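Local coordinates for 3-HSA hydroxylase, oxygenase (Rhodococcus sp., PDB 2RFQ), which hydroxylates the phenolic ring of the cholesterol catabolite 3-HSA at the ortho position, using reduced FMN and molecular oxygen, at residues 66-70 and 235-240. Numbering follows the deposited sequence.
Sequences VLFYS and TIHPTT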
# COMPACT_ATOMS: atom_id res chain seq x y z
N VAL A 66 -21.73 -11.45 -20.00
CA VAL A 66 -21.30 -10.06 -19.73
C VAL A 66 -22.54 -9.16 -19.57
O VAL A 66 -22.54 -8.25 -18.76
CB VAL A 66 -20.31 -9.51 -20.76
CG1 VAL A 66 -20.01 -8.02 -20.48
CG2 VAL A 66 -19.01 -10.33 -20.70
N LEU A 67 -23.59 -9.43 -20.33
CA LEU A 67 -24.82 -8.65 -20.17
C LEU A 67 -25.37 -8.84 -18.75
O LEU A 67 -25.75 -7.86 -18.10
CB LEU A 67 -25.86 -9.07 -21.22
CG LEU A 67 -27.26 -8.48 -21.01
CD1 LEU A 67 -27.32 -6.97 -21.03
CD2 LEU A 67 -28.22 -9.03 -22.06
N PHE A 68 -25.38 -10.08 -18.27
CA PHE A 68 -25.88 -10.37 -16.93
C PHE A 68 -25.06 -9.61 -15.88
O PHE A 68 -25.64 -8.93 -15.00
CB PHE A 68 -25.86 -11.87 -16.63
CG PHE A 68 -26.26 -12.19 -15.22
CD1 PHE A 68 -27.61 -12.17 -14.85
CD2 PHE A 68 -25.30 -12.51 -14.25
CE1 PHE A 68 -28.00 -12.45 -13.54
CE2 PHE A 68 -25.68 -12.76 -12.92
CZ PHE A 68 -27.03 -12.74 -12.57
N TYR A 69 -23.72 -9.69 -15.95
CA TYR A 69 -22.91 -9.02 -14.93
C TYR A 69 -22.98 -7.50 -15.03
O TYR A 69 -22.88 -6.80 -14.02
CB TYR A 69 -21.47 -9.52 -14.91
CG TYR A 69 -21.36 -10.99 -14.58
CD1 TYR A 69 -21.84 -11.49 -13.37
CD2 TYR A 69 -20.79 -11.87 -15.50
CE1 TYR A 69 -21.75 -12.86 -13.07
CE2 TYR A 69 -20.69 -13.24 -15.21
CZ TYR A 69 -21.15 -13.72 -14.00
OH TYR A 69 -21.04 -15.08 -13.74
N SER A 70 -23.20 -6.99 -16.25
CA SER A 70 -23.39 -5.55 -16.49
C SER A 70 -24.67 -5.08 -15.81
O SER A 70 -24.70 -4.00 -15.21
CB SER A 70 -23.43 -5.27 -17.99
OG SER A 70 -22.15 -5.57 -18.54
N THR A 235 -15.67 -19.62 -12.58
CA THR A 235 -15.82 -18.23 -13.01
C THR A 235 -17.21 -17.63 -12.72
O THR A 235 -17.34 -16.52 -12.21
CB THR A 235 -15.47 -18.07 -14.51
OG1 THR A 235 -14.09 -18.38 -14.69
CG2 THR A 235 -15.72 -16.62 -14.97
N ILE A 236 -18.26 -18.36 -13.08
CA ILE A 236 -19.63 -17.84 -12.99
C ILE A 236 -20.03 -17.43 -11.57
O ILE A 236 -20.59 -16.33 -11.36
CB ILE A 236 -20.61 -18.91 -13.54
CG1 ILE A 236 -20.40 -19.03 -15.07
CG2 ILE A 236 -22.08 -18.60 -13.15
CD1 ILE A 236 -21.01 -17.85 -15.91
N HIS A 237 -19.79 -18.33 -10.61
CA HIS A 237 -20.30 -18.04 -9.25
C HIS A 237 -19.43 -16.96 -8.58
O HIS A 237 -19.97 -15.94 -8.12
CB HIS A 237 -20.45 -19.32 -8.44
CG HIS A 237 -20.81 -19.09 -7.01
ND1 HIS A 237 -21.91 -18.35 -6.62
CD2 HIS A 237 -20.21 -19.50 -5.87
CE1 HIS A 237 -21.97 -18.32 -5.30
NE2 HIS A 237 -20.95 -19.00 -4.82
N PRO A 238 -18.10 -17.15 -8.56
CA PRO A 238 -17.33 -16.05 -7.95
C PRO A 238 -17.51 -14.67 -8.62
O PRO A 238 -17.51 -13.64 -7.94
CB PRO A 238 -15.87 -16.55 -8.05
CG PRO A 238 -16.02 -18.06 -7.98
CD PRO A 238 -17.23 -18.29 -8.90
N THR A 239 -17.68 -14.64 -9.94
CA THR A 239 -17.93 -13.34 -10.61
C THR A 239 -19.29 -12.75 -10.15
O THR A 239 -19.43 -11.53 -10.00
CB THR A 239 -17.86 -13.49 -12.14
OG1 THR A 239 -16.54 -13.93 -12.49
CG2 THR A 239 -18.14 -12.13 -12.86
N THR A 240 -20.26 -13.63 -9.88
CA THR A 240 -21.56 -13.18 -9.32
C THR A 240 -21.43 -12.52 -7.94
O THR A 240 -22.24 -11.68 -7.55
CB THR A 240 -22.65 -14.27 -9.38
OG1 THR A 240 -23.72 -13.81 -10.24
CG2 THR A 240 -23.25 -14.55 -8.02
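Tyr69 reaches from helix 65-76 to helix 233-266 and places its ring against Thr239 and its hydroxyl on the backbone of Ile236. Tyr69 OH donates to Ile236 O at 2.7 Å, in the carbonyl plane and on a lone pair, with a C=O...O angle of 109°. The same oxygen accepts a bond from Thr240 N at 3.1 Å, so Tyr69 adds a second donor to a carbonyl already used within helix 233-266. Thr239 CG2 sits almost exactly over the ring centre, 3.4 Å from the Tyr69 centroid, in a CH-pi contact; Phe68 CD2 lies off-centre against the opposite face. Thr240 OG1 lies at the edges of both rings, 3.6 Å from Tyr69 CE1 and 3.5 Å from Phe68 CE2, while Ile236 CD1 packs against the tyrosine hydroxyl.

The contact illustrates how one long aromatic side chain can bridge helices whose axes, over 66-70 and 235-240, approach to 11.3 Å and run nearly parallel. In the acyl-CoA dehydrogenase fold, which this oxygenase shares, it ties the N-terminal helical domain to the first long helix of the C-terminal bundle, two parts of the chain that the beta domain separates in sequence.

Further out, Thr239 is oriented by its own helix: OG1 donates to Thr235 O at 2.7 Å, and chi1 of -61° sets CG2 anti to the backbone N, turning the methyl to the ring. Thr235 OG1 in turn bonds Glu304, and Leu297 of helix 277-309 also touches Thr239. Pro238 has no N-H for the preceding turn, and the helix kinks there. The side chains of Tyr120 and His368, which probably bind FMN, lie about 7 Å from that of Thr240.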